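Putative branched-chain amino acid ABC transporter, periplasmic branched-chain amino acid-binding protein (Pseudomonas protegens Pf-5, PDB 4RU0) probably captures branched-chain amino acids or a related small solute in the periplasm and hands it to an ABC importer of the inner membrane. Local coordinates at residues Leu331-Ala335 and Tyr377-Met381; His301-Lys305 and Phe322-Asn328. All blocks are in the same frame, centred on the assembly; numbering follows the deposited sequence.

Interaction 1: residues Leu331-Ala335 and Tyr377-Met381; sequences LVNAA and YLGLM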
loop_
_atom_site.group_PDB
_atom_site.type_symbol
_atom_site.label_atom_id
_atom_site.label_comp_id
_atom_site.label_asym_id
_atom_site.label_seq_id
_atom_site.Cartn_x
_atom_site.Cartn_y
_atom_site.Cartn_z
ATOM N N LEU A 331 5.009 8.466 -5.030
ATOM C CA LEU A 331 4.995 9.725 -4.295
ATOM C C LEU A 331 4.700 9.517 -2.813
ATOM O O LEU A 331 5.335 10.120 -1.953
ATOM C CB LEU A 331 3.965 10.683 -4.900
ATOM C CG LEU A 331 4.231 11.158 -6.329
ATOM C CD1 LEU A 331 3.086 12.018 -6.827
ATOM C CD2 LEU A 331 5.545 11.928 -6.399
ATOM N N VAL A 332 3.735 8.655 -2.522
ATOM C CA VAL A 332 3.317 8.427 -1.147
ATOM C C VAL A 332 4.338 7.551 -0.415
ATOM O O VAL A 332 4.626 7.763 0.765
ATOM C CB VAL A 332 1.906 7.794 -1.095
ATOM C CG1 VAL A 332 1.611 7.211 0.278
ATOM C CG2 VAL A 332 0.866 8.839 -1.468
ATOM N N ASN A 333 4.896 6.582 -1.134
ATOM C CA ASN A 333 5.950 5.728 -0.598
ATOM C C ASN A 333 7.162 6.550 -0.158
ATOM O O ASN A 333 7.718 6.331 0.917
ATOM C CB ASN A 333 6.375 4.690 -1.641
ATOM C CG ASN A 333 6.873 3.405 -1.019
ATOM O OD1 ASN A 333 6.426 3.009 0.058
ATOM N ND2 ASN A 333 7.811 2.746 -1.695
ATOM N N ALA A 334 7.552 7.509 -0.993
ATOM C CA ALA A 334 8.719 8.338 -0.729
ATOM C C ALA A 334 8.462 9.344 0.389
ATOM O O ALA A 334 9.352 9.637 1.185
ATOM C CB ALA A 334 9.149 9.060 -1.995
ATOM N N ALA A 335 7.243 9.869 0.447
ATOM C CA ALA A 335 6.903 10.893 1.424
ATOM C C ALA A 335 6.900 10.339 2.847
ATOM O O ALA A 335 7.296 11.026 3.795
ATOM C CB ALA A 335 5.554 11.504 1.096
ATOM N N TYR A 377 -0.187 17.075 0.215
ATOM C CA TYR A 377 -0.693 15.715 0.052
ATOM C C TYR A 377 -2.105 15.548 0.607
ATOM O O TYR A 377 -2.488 14.448 1.006
ATOM C CB TYR A 377 0.239 14.712 0.738
ATOM C CG TYR A 377 1.455 14.321 -0.071
ATOM C CD1 TYR A 377 1.487 13.126 -0.782
ATOM C CD2 TYR A 377 2.577 15.141 -0.115
ATOM C CE1 TYR A 377 2.598 12.760 -1.519
ATOM C CE2 TYR A 377 3.689 14.786 -0.849
ATOM C CZ TYR A 377 3.696 13.596 -1.550
ATOM O OH TYR A 377 4.805 13.240 -2.282
ATOM N N LEU A 378 -2.878 16.630 0.623
ATOM C CA LEU A 378 -4.181 16.622 1.288
ATOM C C LEU A 378 -5.148 15.577 0.726
ATOM O O LEU A 378 -5.698 14.766 1.477
ATOM C CB LEU A 378 -4.819 18.006 1.218
ATOM C CG LEU A 378 -6.001 18.185 2.171
ATOM C CD1 LEU A 378 -5.605 17.800 3.591
ATOM C CD2 LEU A 378 -6.522 19.611 2.123
ATOM N N GLY A 379 -5.353 15.576 -0.586
ATOM C CA GLY A 379 -6.240 14.587 -1.180
ATOM C C GLY A 379 -5.568 13.268 -1.534
ATOM O O GLY A 379 -6.242 12.285 -1.861
ATOM N N LEU A 380 -4.238 13.244 -1.463
ATOM C CA LEU A 380 -3.459 12.123 -1.980
ATOM C C LEU A 380 -3.115 11.088 -0.909
ATOM O O LEU A 380 -3.131 9.883 -1.166
ATOM C CB LEU A 380 -2.177 12.647 -2.632
ATOM C CG LEU A 380 -1.301 11.652 -3.389
ATOM C CD1 LEU A 380 -2.129 10.833 -4.368
ATOM C CD2 LEU A 380 -0.195 12.397 -4.119
HETATM N N MSE A 381 -2.807 11.565 0.291
HETATM C CA MSE A 381 -2.397 10.693 1.383
HETATM C C MSE A 381 -3.226 10.965 2.631
HETATM O O MSE A 381 -3.567 12.110 2.921
HETATM C CB MSE A 381 -0.909 10.883 1.681
HETATM C CG MSE A 381 -0.397 10.103 2.885
HETATM SE SE MSE A 381 1.415 10.647 3.377
HETATM C CE MSE A 381 2.198 10.538 1.605
#
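In this periplasmic-binding-protein fold of the leucine-binding family, helix 325-348 rests one apolar face, Leu331, Val332 and Ala335, on the turn that follows helix 369-375. These three residues, one helical turn in extent, meet Tyr377, Leu380 and Met381 (a selenomethionine) in a buried contact. The turn closes on itself through the bond from Met381 N to Tyr377 O (3.0 Å), and the side chains of Tyr377 and Met381 both meet the helix. The phenol reaches across the helix flank, its hydroxyl end pointing to the Leu331 end: Ala335 CB makes an off-centre CH-pi contact with the ring, 4.3 Å from its centroid and 28° off the normal, while Val332 CG2 lies at the ring edge near its plane. Tyr377 OH comes to 3.2 Å from Leu331 O, a carbonyl already bonded to Ala335 N. Putting an alanine at Tyr377 would probably leave Ala335 CB and Val332 CG2 without the ring they pack on and open a gap beside the helix. Leu380 slides past Val332, its CG 4.0 Å from Val332 CG2. The selenomethionine chain leaves extended and bends only at chi3 (-49°), which brings Met381 CE against two methyls, Ala335 CB at 3.5 Å and Val332 CG1 at 3.6 Å.

Interaction 2: residues His301-Lys305 and Phe322-Asn328; sequences HKRLK and FGSVYYN
His301 and Leu304, a helical turn apart on helix 299-309, pack against Phe322 just before the start of helix 325-348 and against Tyr327 and Asn328 in its first turn. The dense part is buried and aromatic. His301 turns the edge of its imidazole to the face of Phe322 in a T-shaped pair, planes at 76° and centroids 5.3 Å apart, with ND1 over the rim of the phenyl ring. Phe322 CG stands anti to the backbone N (chi1 165°), swinging the ring against helix 299-309 until CZ lies 3.1 Å from His301 O, a carbonyl in the phenyl plane that also accepts from Lys305 N. Farther out on the imidazole, CE1 faces Asn328 OD1 at 3.1 Å, the amide turned 53° from the ring. The same amide sends ND2 to the carbonyls of Pro293 and Gly295. Leu304 CD2 touches the edges of two rings, Phe322 at CE2 (3.9 Å) and Tyr327 near its hydroxyl, which is hydrogen-bonded to Asp59. Ser324 N-caps the helix, its OG accepting from Tyr327 N at 3.2 Å. The solvent side is thinner: the exposed Lys305 brings only CE to the phenyl, obliquely, 4.0 Å from Phe322 CE1. No hydrogen bond joins the two segments, which implies that shape and aromatic packing hold them together, while Asn328 ND2 and the Tyr327 hydroxyl bond to partners from other parts of the chain.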
loop_
_atom_site.group_PDB
_atom_site.type_symbol
_atom_site.label_atom_id
_atom_site.label_comp_id
_atom_site.label_asym_id
_atom_site.label_seq_id
_atom_site.Cartn_x
_atom_site.Cartn_y
_atom_site.Cartn_z
ATOM N N HIS A 301 1.427 17.656 -6.959
ATOM C CA HIS A 301 1.604 17.327 -8.371
ATOM C C HIS A 301 1.948 18.549 -9.214
ATOM O O HIS A 301 2.707 18.454 -10.181
ATOM C CB HIS A 301 0.344 16.668 -8.926
ATOM C CG HIS A 301 0.195 15.229 -8.542
ATOM N ND1 HIS A 301 0.544 14.196 -9.385
ATOM C CD2 HIS A 301 -0.268 14.651 -7.410
ATOM C CE1 HIS A 301 0.304 13.042 -8.789
ATOM N NE2 HIS A 301 -0.190 13.291 -7.589
ATOM N N LYS A 302 1.383 19.694 -8.850
ATOM C CA LYS A 302 1.619 20.911 -9.610
ATOM C C LYS A 302 2.993 21.497 -9.301
ATOM O O LYS A 302 3.620 22.100 -10.171
ATOM C CB LYS A 302 0.514 21.930 -9.337
ATOM C CG LYS A 302 -0.781 21.602 -10.067
ATOM C CD LYS A 302 -1.937 22.460 -9.594
ATOM C CE LYS A 302 -3.121 22.348 -10.541
ATOM N NZ LYS A 302 -3.532 20.935 -10.775
ATOM N N ARG A 303 3.464 21.310 -8.071
ATOM C CA ARG A 303 4.829 21.698 -7.718
ATOM C C ARG A 303 5.825 20.874 -8.524
ATOM O O ARG A 303 6.863 21.377 -8.950
ATOM C CB ARG A 303 5.096 21.514 -6.225
ATOM C CG ARG A 303 4.125 22.224 -5.313
ATOM C CD ARG A 303 4.526 22.042 -3.860
ATOM N NE ARG A 303 3.480 22.485 -2.945
ATOM C CZ ARG A 303 3.566 22.416 -1.621
ATOM N NH1 ARG A 303 4.653 21.920 -1.049
ATOM N NH2 ARG A 303 2.563 22.844 -0.867
ATOM N N LEU A 304 5.497 19.600 -8.716
ATOM C CA LEU A 304 6.330 18.696 -9.497
ATOM C C LEU A 304 6.444 19.188 -10.934
ATOM O O LEU A 304 7.540 19.265 -11.490
ATOM C CB LEU A 304 5.765 17.271 -9.465
ATOM C CG LEU A 304 6.350 16.274 -8.456
ATOM C CD1 LEU A 304 6.272 16.804 -7.029
ATOM C CD2 LEU A 304 5.646 14.925 -8.574
ATOM N N LYS A 305 5.307 19.528 -11.531
ATOM C CA LYS A 305 5.304 20.042 -12.894
ATOM C C LYS A 305 6.097 21.343 -12.974
ATOM O O LYS A 305 6.906 21.527 -13.878
ATOM C CB LYS A 305 3.875 20.253 -13.398
ATOM C CG LYS A 305 3.797 20.672 -14.858
ATOM C CD LYS A 305 2.448 20.327 -15.463
ATOM C CE LYS A 305 2.218 18.821 -15.463
ATOM N NZ LYS A 305 0.853 18.452 -15.937
ATOM N N PHE A 322 1.473 10.631 -15.307
ATOM C CA PHE A 322 2.027 11.502 -14.291
ATOM C C PHE A 322 1.118 11.590 -13.079
ATOM O O PHE A 322 1.486 12.088 -12.029
ATOM C CB PHE A 322 2.368 12.879 -14.862
ATOM C CG PHE A 322 2.595 13.920 -13.818
ATOM C CD1 PHE A 322 1.711 14.956 -13.657
ATOM C CD2 PHE A 322 3.673 13.845 -12.981
ATOM C CE1 PHE A 322 1.903 15.908 -12.685
ATOM C CE2 PHE A 322 3.875 14.792 -12.007
ATOM C CZ PHE A 322 2.990 15.829 -11.858
ATOM N N GLY A 323 -0.099 11.133 -13.241
ATOM C CA GLY A 323 -0.996 11.018 -12.112
ATOM C C GLY A 323 -1.433 9.589 -11.959
ATOM O O GLY A 323 -2.364 9.310 -11.246
ATOM N N SER A 324 -0.756 8.682 -12.643
ATOM C CA SER A 324 -1.161 7.292 -12.640
ATOM C C SER A 324 -1.009 6.754 -11.251
ATOM O O SER A 324 -0.184 7.219 -10.499
ATOM C CB SER A 324 -0.357 6.467 -13.637
ATOM O OG SER A 324 0.838 5.960 -13.082
ATOM N N VAL A 325 -1.825 5.773 -10.904
ATOM C CA VAL A 325 -1.879 5.269 -9.539
ATOM C C VAL A 325 -0.499 4.740 -9.136
ATOM O O VAL A 325 -0.074 4.871 -8.014
ATOM C CB VAL A 325 -3.037 4.253 -9.354
ATOM C CG1 VAL A 325 -2.999 3.519 -8.030
ATOM C CG2 VAL A 325 -4.374 4.921 -9.566
ATOM N N TYR A 326 0.177 4.145 -10.095
ATOM C CA TYR A 326 1.521 3.689 -9.905
ATOM C C TYR A 326 2.470 4.841 -9.577
ATOM O O TYR A 326 3.264 4.741 -8.662
ATOM C CB TYR A 326 1.968 2.982 -11.169
ATOM C CG TYR A 326 1.269 1.675 -11.395
ATOM C CD1 TYR A 326 1.063 0.804 -10.359
ATOM C CD2 TYR A 326 0.822 1.309 -12.646
ATOM C CE1 TYR A 326 0.428 -0.402 -10.552
ATOM C CE2 TYR A 326 0.181 0.105 -12.851
ATOM C CZ TYR A 326 -0.009 -0.749 -11.795
ATOM O OH TYR A 326 -0.631 -1.961 -11.972
ATOM N N TYR A 327 2.353 5.948 -10.289
ATOM C CA TYR A 327 3.189 7.099 -10.030
ATOM C C TYR A 327 2.926 7.663 -8.658
ATOM O O TYR A 327 3.823 8.103 -7.971
ATOM C CB TYR A 327 2.998 8.172 -11.108
ATOM C CG TYR A 327 3.904 9.357 -10.943
ATOM C CD1 TYR A 327 3.645 10.313 -9.990
ATOM C CD2 TYR A 327 5.033 9.502 -11.722
ATOM C CE1 TYR A 327 4.477 11.382 -9.822
ATOM C CE2 TYR A 327 5.874 10.571 -11.562
ATOM C CZ TYR A 327 5.589 11.509 -10.614
ATOM O OH TYR A 327 6.414 12.580 -10.442
ATOM N N ASN A 328 1.670 7.672 -8.271
ATOM C CA ASN A 328 1.266 8.281 -7.012
ATOM C C ASN A 328 1.625 7.423 -5.808
ATOM O O ASN A 328 1.815 7.942 -4.708
ATOM C CB ASN A 328 -0.233 8.571 -7.025
ATOM C CG ASN A 328 -0.605 9.653 -8.023
ATOM O OD1 ASN A 328 0.175 9.981 -8.921
ATOM N ND2 ASN A 328 -1.799 10.215 -7.870
#

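Helix 325-348 serves both contacts: its first turn takes part in interaction 2 and the following turns in interaction 1, the centres lying 10 Å apart. They merge into one continuous, largely apolar packing region. Leu331 belongs to both, its CD1 3.6 Å from His301 CE1 and its CD2 3.7 Å from Leu304 CD2. Leu380 answers from the turn, with CD2 3.6 Å from His301 NE2 and CD1 3.6 Å from Asn328 ND2, so helix 299-309 and segment 377-381 are packed together as well as against the shared helix. The bound pentaoxaheptadecane, contacted by Tyr41, Tyr192, Trp243 and Trp269, is about 12 Å from the side chains of both Val332 and Tyr327, so the core lies outside the shell of residues that touch the ligand.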